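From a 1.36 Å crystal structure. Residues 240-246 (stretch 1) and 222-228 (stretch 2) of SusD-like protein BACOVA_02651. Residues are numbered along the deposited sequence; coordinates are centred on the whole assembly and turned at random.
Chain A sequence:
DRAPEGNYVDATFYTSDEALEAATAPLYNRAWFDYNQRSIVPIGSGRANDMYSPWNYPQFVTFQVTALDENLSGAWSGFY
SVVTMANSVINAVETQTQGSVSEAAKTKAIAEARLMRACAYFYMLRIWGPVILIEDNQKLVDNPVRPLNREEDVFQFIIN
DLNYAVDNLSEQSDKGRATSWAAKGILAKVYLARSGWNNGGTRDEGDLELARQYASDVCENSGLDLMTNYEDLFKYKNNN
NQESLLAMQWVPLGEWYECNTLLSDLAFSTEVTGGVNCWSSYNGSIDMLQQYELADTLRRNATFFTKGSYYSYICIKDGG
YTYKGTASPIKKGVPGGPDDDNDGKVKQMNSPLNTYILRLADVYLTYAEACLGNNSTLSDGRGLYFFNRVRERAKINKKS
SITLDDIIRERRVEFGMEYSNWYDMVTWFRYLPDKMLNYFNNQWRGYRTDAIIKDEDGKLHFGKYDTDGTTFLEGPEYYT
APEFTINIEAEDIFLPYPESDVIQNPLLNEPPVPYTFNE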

ATOM      1  N   ASN A 240      -9.734  10.322   6.721  1.00 11.06           N
ATOM      2  CA  ASN A 240     -10.503   9.623   7.756  1.00 10.60           C
ATOM      3  C   ASN A 240     -11.985   9.529   7.450  1.00 10.94           C
ATOM      4  O   ASN A 240     -12.825   9.446   8.337  1.00 11.81           O
ATOM      5  CB  ASN A 240     -10.243  10.224   9.135  1.00 11.36           C
ATOM      6  CG  ASN A 240      -8.805  10.068   9.537  1.00 10.08           C
ATOM      7  OD1 ASN A 240      -8.218   9.003   9.341  1.00 11.47           O
ATOM      8  ND2 ASN A 240      -8.213  11.123  10.077  1.00 11.92           N
ATOM      9  N   ASN A 241     -12.293   9.489   6.170  1.00 10.47           N
ATOM     10  CA  ASN A 241     -13.630   9.169   5.705  1.00  9.81           C
ATOM     11  C   ASN A 241     -14.033   7.757   6.145  1.00 10.33           C
ATOM     12  O   ASN A 241     -13.204   6.979   6.638  1.00 10.34           O
ATOM     13  CB  ASN A 241     -13.682   9.292   4.180  1.00 10.14           C
ATOM     14  CG  ASN A 241     -12.777   8.286   3.487  1.00  9.00           C
ATOM     15  OD1 ASN A 241     -13.123   7.113   3.369  1.00  9.83           O
ATOM     16  ND2 ASN A 241     -11.602   8.737   3.060  1.00 10.34           N
ATOM     17  N   GLN A 242     -15.298   7.403   5.956  1.00  9.69           N
ATOM     18  CA  GLN A 242     -15.793   6.135   6.486  1.00 11.59           C
ATOM     19  C   GLN A 242     -15.149   4.898   5.858  1.00 10.75           C
ATOM     20  O   GLN A 242     -15.152   3.826   6.475  1.00 10.83           O
ATOM     21  CB  GLN A 242     -17.312   6.042   6.353  1.00 14.49           C
ATOM     22  CG  GLN A 242     -17.816   5.995   4.931  1.00 13.98           C
ATOM     23  CD  GLN A 242     -19.298   5.703   4.858  1.00 14.77           C
ATOM     24  OE1 GLN A 242     -19.793   4.787   5.523  1.00 15.40           O
ATOM     25  NE2 GLN A 242     -20.012   6.475   4.050  1.00 19.41           N
ATOM     26  N   GLU A 243     -14.613   5.044   4.645  1.00  9.59           N
ATOM     27  CA  GLU A 243     -13.932   3.943   3.950  1.00  9.02           C
ATOM     28  C   GLU A 243     -12.491   3.745   4.459  1.00  9.12           C
ATOM     29  O   GLU A 243     -11.864   2.698   4.218  1.00 10.13           O
ATOM     30  CB  GLU A 243     -13.962   4.170   2.425  1.00  9.43           C
ATOM     31  CG  GLU A 243     -13.228   3.122   1.616  1.00  9.32           C
ATOM     32  CD  GLU A 243     -13.530   3.168   0.130  1.00  8.72           C
ATOM     33  OE1 GLU A 243     -14.417   3.930  -0.290  1.00 10.16           O
ATOM     34  OE2 GLU A 243     -12.845   2.434  -0.604  1.00  9.67           O
ATOM     35  N   SER A 244     -11.966   4.742   5.161  1.00  9.81           N
ATOM     36  CA  SER A 244     -10.606   4.686   5.681  1.00 10.02           C
ATOM     37  C   SER A 244     -10.590   3.884   6.983  1.00 10.52           C
ATOM     38  O   SER A 244     -10.909   4.417   8.068  1.00 11.75           O
ATOM     39  CB  SER A 244     -10.099   6.107   5.935  1.00  9.08           C
ATOM     40  OG  SER A 244      -8.717   6.125   6.255  1.00 10.42           O
ATOM     41  N   LEU A 245     -10.228   2.608   6.909  1.00  9.30           N
ATOM     42  CA  LEU A 245     -10.189   1.761   8.099  1.00  8.64           C
ATOM     43  C   LEU A 245      -8.913   1.995   8.905  1.00  8.80           C
ATOM     44  O   LEU A 245      -8.941   1.989  10.138  1.00  9.67           O
ATOM     45  CB  LEU A 245     -10.331   0.285   7.713  1.00  9.83           C
ATOM     46  CG  LEU A 245     -11.720  -0.118   7.196  1.00 12.47           C
ATOM     47  CD1 LEU A 245     -11.732  -1.510   6.630  1.00 12.01           C
ATOM     48  CD2 LEU A 245     -12.720  -0.032   8.327  1.00 17.45           C
ATOM     49  N   LEU A 246      -7.797   2.229   8.223  1.00  9.34           N
ATOM     50  CA  LEU A 246      -6.531   2.480   8.893  1.00  8.13           C
ATOM     51  C   LEU A 246      -5.654   3.301   7.959  1.00  9.82           C
ATOM     52  O   LEU A 246      -5.525   2.985   6.769  1.00  9.37           O
ATOM     53  CB  LEU A 246      -5.841   1.159   9.248  1.00 11.38           C
ATOM     54  CG  LEU A 246      -4.656   1.242  10.203  1.00  9.99           C
ATOM     55  CD1 LEU A 246      -5.091   1.800  11.563  1.00 13.80           C
ATOM     56  CD2 LEU A 246      -3.987  -0.107  10.375  1.00 11.37           C
TER
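Stretch 2, residues 222-228: SGLDLMT

Stretch 2 has no regular helix or strand. It follows a helix, and Gly-223 is the first residue to leave helical phi/psi, with a phi of 78° that glycine adopts more readily than other residues. From Leu-224 to Met-227 the backbone is extended, with psi between 142° and 163°, and it passes beside a tight turn in stretch 1. The register advances in the same order on both sides: the CA atoms of Gln-242 and Leu-224 are 6.0 Å apart, those of Glu-243 and Leu-226 5.4 Å.

The turn is type I, running from Asn-241 to Ser-244, and is closed by the backbone hydrogen bond from Ser-244 N to Asn-241 O (3.0 Å). Asn-241 suits the first position because its short side chain, with chi1 at 64°, folds back over the turn, where OD1 accepts a weak hydrogen bond from Glu-243 N at 2.9 Å. Its amide carbon CG also rests 3.4 Å from Met-227 SD, so the flexible thioether packs against the planar amide.

Two side chains of the turn reach across to accept hydrogen bonds from backbone amides of stretch 2. Gln-242 OE1 accepts from Asp-225 N at 2.8 Å, and Glu-243 OE1 accepts from Met-227 N at 3.0 Å. These acceptors serve alternate residues, as suits an extended chain whose successive amides point in different directions. The intervening amide is served locally: Leu-226 N gives a weak hydrogen bond to Asp-225 OD1 (2.8 Å). Leu-224 N, in turn, donates to Ser-222 OG at 3.1 Å, so a small hydroxyl residue meets the first amide beyond the glycine.

Gln-242 OE1 does further work. Water 1 donates to it at 2.7 Å and also to Gly-223 O at 2.7 Å, bridging two acceptors that could not bond to each other directly. Glutamine is long enough to reach this exposed edge, and its carbonyl oxygen can accept from amide and water together. Glu-243 is buried, a costly place for a carboxylate, but both its oxygens have further hydrogen bonds elsewhere in the structure.

One apolar contact, between Leu-245 and Leu-224, adds to the fit. Leu-245 points its CA-to-CB bond sideways, yet its end comes nearer, bringing CD2 to 3.5 Å from Leu-224 CD1. The CA-to-CB bond of Leu-226 points away overall, although its CB touches stretch 1; its methyl CD2 packs beside the carboxylate, 3.7 Å from Glu-243 OE2. Together the stretches bury 425 Å², a modest area in which side-chain to backbone hydrogen bonds provide the specific links.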

ATOM      1  N   SER A 222     -20.330  -3.889   9.656  1.00 12.91           N
ATOM      2  CA  SER A 222     -19.657  -2.690  10.143  1.00 12.26           C
ATOM      3  C   SER A 222     -20.491  -1.421  10.067  1.00 14.41           C
ATOM      4  O   SER A 222     -20.223  -0.475  10.808  1.00 17.35           O
ATOM      5  CB  SER A 222     -18.339  -2.447   9.412  1.00 13.63           C
ATOM      6  OG  SER A 222     -18.556  -2.076   8.063  1.00 12.83           O
ATOM      7  N   GLY A 223     -21.457  -1.379   9.150  1.00 14.22           N
ATOM      8  CA  GLY A 223     -22.237  -0.177   8.930  1.00 20.59           C
ATOM      9  C   GLY A 223     -21.486   0.852   8.100  1.00 20.13           C
ATOM     10  O   GLY A 223     -21.972   1.967   7.912  1.00 22.89           O
ATOM     11  N   LEU A 224     -20.305   0.479   7.604  1.00 13.38           N
ATOM     12  CA  LEU A 224     -19.489   1.363   6.787  1.00 13.50           C
ATOM     13  C   LEU A 224     -19.786   1.109   5.325  1.00 13.37           C
ATOM     14  O   LEU A 224     -20.165   0.001   4.943  1.00 13.52           O
ATOM     15  CB  LEU A 224     -18.009   1.095   7.071  1.00 13.02           C
ATOM     16  CG  LEU A 224     -17.570   1.248   8.524  1.00 14.48           C
ATOM     17  CD1 LEU A 224     -16.132   0.774   8.698  1.00 17.01           C
ATOM     18  CD2 LEU A 224     -17.729   2.679   8.960  1.00 14.49           C
ATOM     19  N   ASP A 225     -19.604   2.137   4.509  1.00 12.82           N
ATOM     20  CA  ASP A 225     -19.787   1.974   3.071  1.00 11.86           C
ATOM     21  C   ASP A 225     -18.641   2.615   2.317  1.00 11.99           C
ATOM     22  O   ASP A 225     -17.886   3.422   2.851  1.00 13.41           O
ATOM     23  CB  ASP A 225     -21.119   2.593   2.630  1.00 14.09           C
ATOM     24  CG  ASP A 225     -21.675   1.974   1.334  1.00 27.52           C
ATOM     25  OD1 ASP A 225     -21.072   1.033   0.745  1.00 23.40           O
ATOM     26  OD2 ASP A 225     -22.760   2.434   0.916  1.00 32.69           O
ATOM     27  N   LEU A 226     -18.518   2.241   1.056  1.00 10.74           N
ATOM     28  CA  LEU A 226     -17.591   2.919   0.153  1.00 11.26           C
ATOM     29  C   LEU A 226     -18.004   4.371  -0.077  1.00 11.71           C
ATOM     30  O   LEU A 226     -19.198   4.671  -0.172  1.00 13.25           O
ATOM     31  CB  LEU A 226     -17.555   2.222  -1.206  1.00 11.05           C
ATOM     32  CG  LEU A 226     -17.248   0.725  -1.201  1.00 10.40           C
ATOM     33  CD1 LEU A 226     -17.235   0.238  -2.606  1.00 11.01           C
ATOM     34  CD2 LEU A 226     -15.916   0.427  -0.541  1.00 11.68           C
ATOM     35  N   MET A 227     -17.037   5.281  -0.158  1.00  9.63           N
ATOM     36  CA  MET A 227     -17.347   6.638  -0.598  1.00 11.06           C
ATOM     37  C   MET A 227     -18.006   6.584  -1.988  1.00 11.28           C
ATOM     38  O   MET A 227     -17.622   5.788  -2.846  1.00 11.10           O
ATOM     39  CB  MET A 227     -16.110   7.529  -0.653  1.00 10.97           C
ATOM     40  CG  MET A 227     -15.470   7.816   0.707  1.00 11.89           C
ATOM     41  SD  MET A 227     -14.422   9.297   0.659  1.00 11.49           S
ATOM     42  CE  MET A 227     -15.651  10.594   0.844  1.00 12.70           C
ATOM     43  N   THR A 228     -18.997   7.445  -2.209  1.00 12.87           N
ATOM     44  CA  THR A 228     -19.728   7.467  -3.473  1.00 13.25           C
ATOM     45  C   THR A 228     -18.817   7.731  -4.669  1.00 11.15           C
ATOM     46  O   THR A 228     -18.958   7.107  -5.731  1.00 13.80           O
ATOM     47  CB  THR A 228     -20.843   8.526  -3.418  1.00 15.41           C
ATOM     48  OG1 THR A 228     -21.754   8.192  -2.359  1.00 20.53           O
ATOM     49  CG2 THR A 228     -21.593   8.595  -4.732  1.00 17.02           C
TER
HETATM   50  O   HOH W   1     -22.314   3.887   6.104  1.00 24.19           O